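Local coordinates for PlaB phospholipase (Legionella pneumophila, PDB 6ZTI), which acts as an alpha/beta-hydrolase phospholipase linked to virulence and binds NAD(H), which drives its tetramerization and thereby controls its activity, at residues B[190-194]-B[297-303]; B[116-120]-B[183-188]; B[354-360]-B[387-391]. Residues are numbered along the deposited sequence.

Interaction 1 of 3, residues B[190-194]-B[297-303]; sequences VYSFV and VKSRDSY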
loop_
_atom_site.group_PDB
_atom_site.type_symbol
_atom_site.label_atom_id
_atom_site.label_comp_id
_atom_site.label_asym_id
_atom_site.label_seq_id
_atom_site.Cartn_x
_atom_site.Cartn_y
_atom_site.Cartn_z
ATOM N N VAL B 190 -4.984 9.988 45.599
ATOM C CA VAL B 190 -5.847 9.510 44.531
ATOM C C VAL B 190 -5.895 8.000 44.658
ATOM O O VAL B 190 -4.857 7.328 44.599
ATOM C CB VAL B 190 -5.349 9.944 43.146
ATOM C CG1 VAL B 190 -6.176 9.279 42.040
ATOM C CG2 VAL B 190 -5.388 11.474 43.012
ATOM N N TYR B 191 -7.093 7.478 44.851
ATOM C CA TYR B 191 -7.309 6.057 45.090
ATOM C C TYR B 191 -7.813 5.450 43.792
ATOM O O TYR B 191 -8.934 5.735 43.359
ATOM C CB TYR B 191 -8.274 5.849 46.255
ATOM C CG TYR B 191 -7.684 6.387 47.535
ATOM C CD1 TYR B 191 -6.544 5.815 48.089
ATOM C CD2 TYR B 191 -8.243 7.489 48.177
ATOM C CE1 TYR B 191 -5.975 6.327 49.266
ATOM C CE2 TYR B 191 -7.695 7.990 49.315
ATOM C CZ TYR B 191 -6.562 7.415 49.865
ATOM O OH TYR B 191 -6.025 7.933 51.024
ATOM N N SER B 192 -6.958 4.647 43.159
ATOM C CA SER B 192 -7.207 4.068 41.852
ATOM C C SER B 192 -7.448 2.565 41.955
ATOM O O SER B 192 -6.789 1.870 42.739
ATOM C CB SER B 192 -6.012 4.345 40.942
ATOM O OG SER B 192 -6.317 3.958 39.621
ATOM N N PHE B 193 -8.383 2.058 41.151
ATOM C CA PHE B 193 -8.765 0.651 41.199
ATOM C C PHE B 193 -9.072 0.143 39.798
ATOM O O PHE B 193 -9.622 0.871 38.963
ATOM C CB PHE B 193 -10.020 0.412 42.067
ATOM C CG PHE B 193 -10.042 1.191 43.345
ATOM C CD1 PHE B 193 -10.303 2.555 43.338
ATOM C CD2 PHE B 193 -9.840 0.558 44.562
ATOM C CE1 PHE B 193 -10.329 3.270 44.515
ATOM C CE2 PHE B 193 -9.879 1.276 45.750
ATOM C CZ PHE B 193 -10.121 2.631 45.725
ATOM N N VAL B 194 -8.750 -1.127 39.556
ATOM C CA VAL B 194 -9.151 -1.827 38.341
ATOM C C VAL B 194 -10.011 -3.014 38.735
ATOM O O VAL B 194 -9.610 -3.835 39.568
ATOM C CB VAL B 194 -7.944 -2.286 37.512
ATOM C CG1 VAL B 194 -8.408 -3.235 36.396
ATOM C CG2 VAL B 194 -7.203 -1.048 36.944
ATOM N N VAL B 297 -13.124 4.063 50.328
ATOM C CA VAL B 297 -11.735 4.226 50.726
ATOM C C VAL B 297 -11.434 5.696 50.977
ATOM O O VAL B 297 -11.752 6.568 50.159
ATOM C CB VAL B 297 -10.804 3.635 49.663
ATOM C CG1 VAL B 297 -9.373 4.057 49.938
ATOM C CG2 VAL B 297 -10.923 2.130 49.663
ATOM N N LYS B 298 -10.797 5.977 52.114
ATOM C CA LYS B 298 -10.454 7.344 52.482
ATOM C C LYS B 298 -9.027 7.476 53.001
ATOM O O LYS B 298 -8.659 8.549 53.487
ATOM C CB LYS B 298 -11.436 7.877 53.531
ATOM C CG LYS B 298 -12.845 8.111 52.995
ATOM C CD LYS B 298 -13.724 8.822 54.010
ATOM C CE LYS B 298 -15.097 9.125 53.438
ATOM N NZ LYS B 298 -15.910 9.976 54.358
ATOM N N SER B 299 -8.214 6.427 52.911
ATOM C CA SER B 299 -6.893 6.456 53.523
ATOM C C SER B 299 -6.028 5.378 52.900
ATOM O O SER B 299 -6.522 4.453 52.253
ATOM C CB SER B 299 -6.983 6.210 55.026
ATOM O OG SER B 299 -7.425 4.869 55.244
ATOM N N ARG B 300 -4.724 5.491 53.152
ATOM C CA ARG B 300 -3.789 4.449 52.745
ATOM C C ARG B 300 -4.173 3.104 53.360
ATOM O O ARG B 300 -4.111 2.064 52.692
ATOM C CB ARG B 300 -2.370 4.871 53.151
ATOM C CG ARG B 300 -1.281 3.796 52.996
ATOM C CD ARG B 300 -0.708 3.745 51.599
ATOM N NE ARG B 300 0.107 4.914 51.284
ATOM C CZ ARG B 300 0.794 5.060 50.156
ATOM N NH1 ARG B 300 0.772 4.107 49.238
ATOM N NH2 ARG B 300 1.503 6.161 49.941
ATOM N N ASP B 301 -4.601 3.112 54.623
ATOM C CA ASP B 301 -4.883 1.866 55.329
ATOM C C ASP B 301 -6.094 1.160 54.743
ATOM O O ASP B 301 -6.065 -0.051 54.503
ATOM C CB ASP B 301 -5.112 2.150 56.814
ATOM C CG ASP B 301 -3.894 2.754 57.492
ATOM O OD1 ASP B 301 -2.811 2.128 57.453
ATOM O OD2 ASP B 301 -4.016 3.865 58.053
ATOM N N SER B 302 -7.190 1.893 54.551
ATOM C CA SER B 302 -8.371 1.298 53.946
ATOM C C SER B 302 -8.093 0.854 52.517
ATOM O O SER B 302 -8.624 -0.168 52.071
ATOM C CB SER B 302 -9.532 2.287 53.989
ATOM O OG SER B 302 -9.136 3.573 53.532
ATOM N N TYR B 303 -7.261 1.606 51.789
ATOM C CA TYR B 303 -6.900 1.223 50.433
ATOM C C TYR B 303 -6.170 -0.110 50.422
ATOM O O TYR B 303 -6.511 -1.005 49.645
ATOM C CB TYR B 303 -6.030 2.302 49.786
ATOM C CG TYR B 303 -5.686 2.018 48.332
ATOM C CD1 TYR B 303 -6.651 2.115 47.342
ATOM C CD2 TYR B 303 -4.402 1.667 47.957
ATOM C CE1 TYR B 303 -6.351 1.868 46.011
ATOM C CE2 TYR B 303 -4.085 1.425 46.629
ATOM C CZ TYR B 303 -5.069 1.526 45.658
ATOM O OH TYR B 303 -4.781 1.281 44.341
#

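Interaction 2 of 3, residues B[116-120]-B[183-188]; sequences NNLAK and YDCTAN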
loop_
_atom_site.group_PDB
_atom_site.type_symbol
_atom_site.label_atom_id
_atom_site.label_comp_id
_atom_site.label_asym_id
_atom_site.label_seq_id
_atom_site.Cartn_x
_atom_site.Cartn_y
_atom_site.Cartn_z
ATOM N N ASN B 116 2.820 15.936 36.870
ATOM C CA ASN B 116 3.774 16.200 37.936
ATOM C C ASN B 116 3.123 16.734 39.201
ATOM O O ASN B 116 3.829 17.321 40.025
ATOM C CB ASN B 116 4.830 17.189 37.449
ATOM C CG ASN B 116 5.456 16.768 36.139
ATOM O OD1 ASN B 116 5.483 17.542 35.180
ATOM N ND2 ASN B 116 5.959 15.531 36.085
ATOM N N ASN B 117 1.824 16.514 39.407
ATOM C CA ASN B 117 1.079 17.345 40.344
ATOM C C ASN B 117 -0.247 16.701 40.721
ATOM O O ASN B 117 -1.280 17.377 40.758
ATOM C CB ASN B 117 0.853 18.718 39.702
ATOM C CG ASN B 117 0.443 19.781 40.690
ATOM O OD1 ASN B 117 0.649 19.655 41.898
ATOM N ND2 ASN B 117 -0.131 20.860 40.169
ATOM N N LEU B 118 -0.230 15.399 41.017
ATOM C CA LEU B 118 -1.486 14.694 41.240
ATOM C C LEU B 118 -2.230 15.191 42.467
ATOM O O LEU B 118 -3.437 14.960 42.572
ATOM C CB LEU B 118 -1.246 13.191 41.383
ATOM C CG LEU B 118 -0.876 12.390 40.142
ATOM C CD1 LEU B 118 -0.805 10.934 40.528
ATOM C CD2 LEU B 118 -1.865 12.588 39.027
ATOM N N ALA B 119 -1.546 15.851 43.405
ATOM C CA ALA B 119 -2.211 16.334 44.608
ATOM C C ALA B 119 -3.170 17.481 44.326
ATOM O O ALA B 119 -4.051 17.752 45.151
ATOM C CB ALA B 119 -1.175 16.781 45.640
ATOM N N LYS B 120 -2.999 18.182 43.207
ATOM C CA LYS B 120 -3.927 19.224 42.787
ATOM C C LYS B 120 -5.042 18.693 41.890
ATOM O O LYS B 120 -5.971 19.438 41.567
ATOM C CB LYS B 120 -3.169 20.333 42.049
ATOM C CG LYS B 120 -2.129 21.056 42.897
ATOM C CD LYS B 120 -2.742 22.147 43.758
ATOM C CE LYS B 120 -1.669 23.053 44.348
ATOM N NZ LYS B 120 -1.055 23.950 43.322
ATOM N N TYR B 183 3.966 7.413 38.258
ATOM C CA TYR B 183 2.871 7.888 39.095
ATOM C C TYR B 183 2.892 7.216 40.467
ATOM O O TYR B 183 3.244 6.037 40.603
ATOM C CB TYR B 183 1.528 7.593 38.435
ATOM C CG TYR B 183 1.092 8.543 37.332
ATOM C CD1 TYR B 183 1.924 8.852 36.265
ATOM C CD2 TYR B 183 -0.184 9.109 37.354
ATOM C CE1 TYR B 183 1.497 9.706 35.246
ATOM C CE2 TYR B 183 -0.615 9.949 36.349
ATOM C CZ TYR B 183 0.226 10.243 35.307
ATOM O OH TYR B 183 -0.227 11.080 34.336
ATOM N N ASP B 184 2.487 7.974 41.492
ATOM C CA ASP B 184 2.142 7.420 42.808
ATOM C C ASP B 184 0.821 8.064 43.206
ATOM O O ASP B 184 0.788 9.066 43.925
ATOM C CB ASP B 184 3.210 7.645 43.858
ATOM C CG ASP B 184 3.062 6.689 45.050
ATOM O OD1 ASP B 184 1.950 6.160 45.266
ATOM O OD2 ASP B 184 4.048 6.451 45.776
ATOM N N CYS B 185 -0.273 7.478 42.719
ATOM C CA CYS B 185 -1.597 8.003 43.026
ATOM C C CYS B 185 -1.858 7.969 44.524
ATOM O O CYS B 185 -2.242 8.978 45.125
ATOM C CB CYS B 185 -2.663 7.198 42.277
ATOM S SG CYS B 185 -2.582 7.284 40.472
ATOM N N THR B 186 -1.637 6.811 45.148
ATOM C CA THR B 186 -1.951 6.668 46.561
ATOM C C THR B 186 -1.254 7.732 47.399
ATOM O O THR B 186 -1.866 8.327 48.287
ATOM C CB THR B 186 -1.574 5.269 47.024
ATOM O OG1 THR B 186 -2.182 4.324 46.145
ATOM C CG2 THR B 186 -2.072 5.028 48.423
ATOM N N ALA B 187 0.019 8.004 47.115
ATOM C CA ALA B 187 0.751 8.981 47.901
ATOM C C ALA B 187 0.178 10.376 47.749
ATOM O O ALA B 187 0.361 11.209 48.645
ATOM C CB ALA B 187 2.216 8.976 47.488
ATOM N N ASN B 188 -0.498 10.646 46.632
ATOM C CA ASN B 188 -1.091 11.942 46.345
ATOM C C ASN B 188 -2.576 11.971 46.668
ATOM O O ASN B 188 -3.272 12.911 46.275
ATOM C CB ASN B 188 -0.861 12.312 44.876
ATOM C CG ASN B 188 0.556 12.756 44.601
ATOM O OD1 ASN B 188 0.905 13.916 44.821
ATOM N ND2 ASN B 188 1.385 11.841 44.104
#

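Interaction 3 of 3, residues B[354-360]-B[387-391]; sequences HLIDYDL and NRGKL. With SND (thionicotinamide-adenine-dinucleotide), chain O.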
loop_
_atom_site.group_PDB
_atom_site.type_symbol
_atom_site.label_atom_id
_atom_site.label_comp_id
_atom_site.label_asym_id
_atom_site.label_seq_id
_atom_site.Cartn_x
_atom_site.Cartn_y
_atom_site.Cartn_z
ATOM N N HIS B 354 13.169 2.227 14.869
ATOM C CA HIS B 354 12.429 1.023 15.185
ATOM C C HIS B 354 12.843 -0.059 14.200
ATOM O O HIS B 354 13.039 0.205 13.011
ATOM C CB HIS B 354 10.925 1.275 15.129
ATOM C CG HIS B 354 10.398 1.985 16.337
ATOM N ND1 HIS B 354 9.833 1.320 17.406
ATOM C CD2 HIS B 354 10.369 3.302 16.655
ATOM C CE1 HIS B 354 9.472 2.196 18.326
ATOM N NE2 HIS B 354 9.783 3.406 17.894
ATOM N N LEU B 355 13.019 -1.270 14.711
ATOM C CA LEU B 355 13.414 -2.398 13.886
ATOM C C LEU B 355 12.167 -3.081 13.349
ATOM O O LEU B 355 11.255 -3.406 14.116
ATOM C CB LEU B 355 14.266 -3.371 14.696
ATOM C CG LEU B 355 15.512 -2.731 15.316
ATOM C CD1 LEU B 355 16.484 -3.817 15.775
ATOM C CD2 LEU B 355 16.191 -1.779 14.339
ATOM N N ILE B 356 12.126 -3.279 12.030
ATOM C CA ILE B 356 10.988 -3.903 11.365
ATOM C C ILE B 356 11.308 -5.278 10.795
ATOM O O ILE B 356 10.384 -5.958 10.320
ATOM C CB ILE B 356 10.429 -3.000 10.244
ATOM C CG1 ILE B 356 11.508 -2.703 9.199
ATOM C CG2 ILE B 356 9.928 -1.702 10.811
ATOM C CD1 ILE B 356 10.948 -2.420 7.824
ATOM N N ASP B 357 12.575 -5.697 10.786
ATOM C CA ASP B 357 12.988 -6.976 10.199
ATOM C C ASP B 357 13.753 -7.781 11.249
ATOM O O ASP B 357 14.956 -7.568 11.444
ATOM C CB ASP B 357 13.851 -6.759 8.968
ATOM C CG ASP B 357 13.184 -5.877 7.929
ATOM O OD1 ASP B 357 12.030 -6.169 7.542
ATOM O OD2 ASP B 357 13.821 -4.887 7.502
ATOM N N TYR B 358 13.073 -8.717 11.906
ATOM C CA TYR B 358 13.674 -9.447 13.018
ATOM C C TYR B 358 12.873 -10.713 13.291
ATOM O O TYR B 358 11.675 -10.795 12.988
ATOM C CB TYR B 358 13.722 -8.587 14.287
ATOM C CG TYR B 358 12.344 -8.186 14.707
ATOM C CD1 TYR B 358 11.765 -7.032 14.214
ATOM C CD2 TYR B 358 11.590 -8.989 15.555
ATOM C CE1 TYR B 358 10.477 -6.671 14.568
ATOM C CE2 TYR B 358 10.304 -8.639 15.912
ATOM C CZ TYR B 358 9.756 -7.480 15.415
ATOM O OH TYR B 358 8.484 -7.124 15.766
ATOM N N ASP B 359 13.557 -11.691 13.884
ATOM C CA ASP B 359 12.947 -12.882 14.467
ATOM C C ASP B 359 13.141 -12.836 15.979
ATOM O O ASP B 359 14.269 -12.647 16.453
ATOM C CB ASP B 359 13.582 -14.166 13.923
ATOM C CG ASP B 359 13.292 -14.399 12.451
ATOM O OD1 ASP B 359 12.148 -14.159 12.008
ATOM O OD2 ASP B 359 14.219 -14.847 11.744
ATOM N N LEU B 360 12.057 -13.034 16.726
ATOM C CA LEU B 360 12.072 -12.984 18.180
ATOM C C LEU B 360 11.671 -14.335 18.751
ATOM O O LEU B 360 10.591 -14.855 18.445
ATOM C CB LEU B 360 11.135 -11.895 18.697
ATOM C CG LEU B 360 11.265 -11.566 20.178
ATOM C CD1 LEU B 360 10.903 -10.125 20.404
ATOM C CD2 LEU B 360 10.375 -12.498 21.023
ATOM N N ASN B 387 3.351 0.252 13.478
ATOM C CA ASN B 387 4.753 0.159 13.878
ATOM C C ASN B 387 5.113 -1.320 13.941
ATOM O O ASN B 387 4.739 -2.005 14.897
ATOM C CB ASN B 387 4.985 0.842 15.228
ATOM C CG ASN B 387 6.439 0.860 15.633
ATOM O OD1 ASN B 387 7.268 0.134 15.072
ATOM N ND2 ASN B 387 6.760 1.687 16.620
ATOM N N ARG B 388 5.873 -1.813 12.959
ATOM C CA ARG B 388 6.198 -3.235 12.914
ATOM C C ARG B 388 7.246 -3.644 13.936
ATOM O O ARG B 388 7.499 -4.844 14.094
ATOM C CB ARG B 388 6.661 -3.611 11.514
ATOM C CG ARG B 388 5.561 -3.474 10.478
ATOM C CD ARG B 388 6.105 -3.642 9.076
ATOM N NE ARG B 388 6.504 -2.363 8.493
ATOM C CZ ARG B 388 7.167 -2.236 7.350
ATOM N NH1 ARG B 388 7.528 -3.311 6.664
ATOM N NH2 ARG B 388 7.478 -1.031 6.900
ATOM N N GLY B 389 7.857 -2.694 14.625
ATOM C CA GLY B 389 8.696 -3.024 15.753
ATOM C C GLY B 389 7.922 -3.285 17.023
ATOM O O GLY B 389 8.515 -3.353 18.100
ATOM N N LYS B 390 6.599 -3.379 16.946
ATOM C CA LYS B 390 5.766 -3.612 18.116
ATOM C C LYS B 390 5.056 -4.947 17.949
ATOM O O LYS B 390 4.259 -5.123 17.021
ATOM C CB LYS B 390 4.771 -2.472 18.323
ATOM C CG LYS B 390 5.437 -1.110 18.449
ATOM C CD LYS B 390 6.427 -0.999 19.603
ATOM C CE LYS B 390 5.754 -1.081 20.940
ATOM N NZ LYS B 390 4.852 0.075 21.200
ATOM N N LEU B 391 5.345 -5.875 18.850
ATOM C CA LEU B 391 4.904 -7.258 18.730
ATOM C C LEU B 391 4.374 -7.698 20.083
ATOM O O LEU B 391 5.078 -7.581 21.086
ATOM C CB LEU B 391 6.065 -8.152 18.265
ATOM C CG LEU B 391 5.823 -9.659 18.210
ATOM C CD1 LEU B 391 4.866 -9.990 17.079
ATOM C CD2 LEU B 391 7.127 -10.406 18.039
HETATM P PA SND O . 0.912 -13.612 12.111
HETATM O O1A SND O . -0.388 -12.934 12.313
HETATM O O2A SND O . 1.172 -14.805 13.016
HETATM O O5B SND O . 2.179 -12.612 12.287
HETATM C C5B SND O . 2.052 -11.267 11.786
HETATM C C4B SND O . 3.420 -10.662 11.591
HETATM O O4B SND O . 4.147 -10.689 12.841
HETATM C C3B SND O . 4.312 -11.369 10.570
HETATM O O3B SND O . 5.069 -10.418 9.829
HETATM C C2B SND O . 5.197 -12.240 11.454
HETATM O O2B SND O . 6.448 -12.556 10.862
HETATM C C1B SND O . 5.400 -11.307 12.639
HETATM N N9A SND O . 5.776 -11.997 13.864
HETATM C C8A SND O . 4.977 -12.804 14.628
HETATM N N7A SND O . 5.610 -13.421 15.597
HETATM C C5A SND O . 6.917 -12.985 15.461
HETATM C C6A SND O . 8.100 -13.318 16.145
HETATM N N6A SND O . 8.137 -14.138 17.202
HETATM N N1A SND O . 9.249 -12.759 15.716
HETATM C C2A SND O . 9.205 -11.893 14.700
HETATM N N3A SND O . 8.149 -11.487 13.990
HETATM C C4A SND O . 7.032 -12.092 14.410
HETATM O O3 SND O . 1.037 -14.126 10.614
HETATM P PN SND O . 2.166 -14.750 9.669
HETATM O O1N SND O . 3.172 -15.444 10.504
HETATM O O2N SND O . 2.615 -13.686 8.745
HETATM O O5D SND O . 1.235 -15.816 8.912
HETATM C C5D SND O . 0.517 -15.452 7.710
HETATM C C4D SND O . -0.827 -16.156 7.638
HETATM O O4D SND O . -0.658 -17.577 7.867
HETATM C C3D SND O . -1.880 -15.715 8.655
HETATM O O3D SND O . -3.190 -15.902 8.109
HETATM C C2D SND O . -1.619 -16.679 9.812
HETATM O O2D SND O . -2.745 -16.824 10.667
HETATM C C1D SND O . -1.353 -17.958 9.029
HETATM N N1N SND O . -0.460 -18.888 9.840
HETATM C C2N SND O . 0.867 -18.682 9.779
HETATM C C3N SND O . 1.731 -19.528 10.441
HETATM C C7N SND O . 3.202 -19.370 10.290
HETATM S S7N SND O . 4.166 -20.675 9.927
HETATM N N7N SND O . 3.686 -18.149 10.391
HETATM C C4N SND O . 1.198 -20.586 11.171
HETATM C C5N SND O . -0.171 -20.766 11.232
HETATM C C6N SND O . -0.995 -19.897 10.557
#

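Interaction 1 of 3, residues B[190-194]-B[297-303]
Three aromatic rings, those of Y191, F193 and Y303, cluster at the middle of this contact, with V297 filling the space beside them. The edge of Y303 is directed at the face of F193 in an offset edge-to-face pair, centroids 5.3 Å apart and planes at 66°, which brings F193 CE2 to 3.6 Å from Y303 CE1. Y191 meets the same tyrosine obliquely, its CD1 3.8 Å from Y303 CD1. V297 touches both rings of the strand: its CG1 makes a CH-pi contact 3.8 Å from the centroid of the Y191 ring, nearly along the ring normal, while its CG2 packs 4.0 Å from F193 CZ, at the edge of that ring. S192, between the two aromatic residues, has its CA-to-CB bond turned away, so it takes part through its backbone. Y303 OH donates a 2.6 Å hydrogen bond to S192 O, tying the first turn of the helix to the strand, and the same hydroxyl is also bonded to the backbone N of A257. Farther out, the Y191 hydroxyl lies over the start of the helix, its OH 3.0 Å from S299 CA. S299 is the N-cap residue; its O accepts from Y303 N at 3.0 Å, and its OG shares a 2.7 Å hydrogen bond with S302 OG. S302 OG also accepts from K298 N at 3.2 Å. Strand 191-197 belongs to the parallel sheet, between 123-129 and 257-261, and the start of helix 300-320 packs on one of its faces, the strand-helix layering typical of an alpha/beta-hydrolase core.

Interaction 2 of 3, residues B[116-120]-B[183-188]
L118 reaches across from its loop and lies over the loop 183-188, supplying most of what is buried on its side of the contact. Its CD1 packs 3.7 Å from Y183 CD2, 3.9 Å from C185 CA and 4.1 Å from C185 SG, while L118 CB sits 3.6 Å from N188 CB. One leucine thus spans this loop from its first residue to its last. The next residue, A119, brings the backbones closest, with A119 CA 4.9 Å from N188 CA; its CB lies 3.6 Å from N188 OD1.

The receiving loop is held in shape from within. N188 ND2 donates to D184 O at 2.8 Å, N188 N bonds to C185 O at 2.8 Å, and D184 OD1 accepts from A187 N at 3.2 Å in an Asx motif. On the other side, K120 N to N117 O, at 3.1 Å, closes a tight bend through L118 and A119.

Y183 stacks on W180, and its hydroxyl is hydrogen-bonded to D111 of helix 102-114. The contact therefore packs the connection from helix 102-114 to strand 123-129 against the one from helix 171-180 to strand 191-197, with T186 and A187 touching the start of helix 300-320.

Interaction 3 of 3, residues B[354-360]-B[387-391]
N387 opens a type I beta turn that runs to K390 and is closed by K390 N to N387 O at 3.1 Å. Its side chain reinforces the bend as an Asx turn, OD1 accepting from G389 N at 2.9 Å, while ND2 lies over one face of the H354 ring, 3.2 Å from H354 ND1, and is hydrogen-bonded to D171. R388 follows. Its guanidinium is covered on one face by I356, with I356 CD1 3.7 Å from R388 NH1, and its carbonyl takes the hydrogen bond that joins the segments: Y358 OH donates to R388 O at 3.0 Å. At G389 the two backbones come closest, G389 CA lying 5.0 Å from I356 CA; G389 CA lies 3.1 Å from L355 O, and a side chain here would clash with that oxygen. K390 turns away from 354-360, its NZ bonded to the carbonyl of G169. L391 points back, placing CD2 4.2 Å from Y358 CE2 and 4.3 Å from L360 CB.

That same methyl touches the dinucleotide, L391 CD2 lying 3.6 Å from SND C6A. The adenine is read by strand backbone: L360 N donates to SND N1A at 3.0 Å, and SND N6A donates to L360 O at 2.8 Å, while Y358 O is 3.2 Å from SND C2A. R381 and Y393 also bind this ligand, as do R145 and N209 of the second subunit. Paired backbone bonds to the adenine edge, with a leucine packed on the base, make this the adenine pocket of an NAD(H) site shared between subunits of the tetramer.

From the N terminus, interaction 2 comes first: 116-120 waits for 183-188, closing a loop that includes strand 123-129 and helix 171-180. Just two residues on, 190-194 opens interaction 1, whose longer loop returns at 297-303, and later still 354-360 meets 387-391. The three loops follow in series, neither nested nor crossed. Interactions 1 and 2 nevertheless touch, through a probable hydrogen bond from V190 N to C185 O and the packing of R300 and Y303 on T186, forming one continuous patch of the alpha/beta-hydrolase domain. Interaction 3 joins parts of the mixed sheet about 39 Å from interaction 1, centre to centre, across the chain's centre.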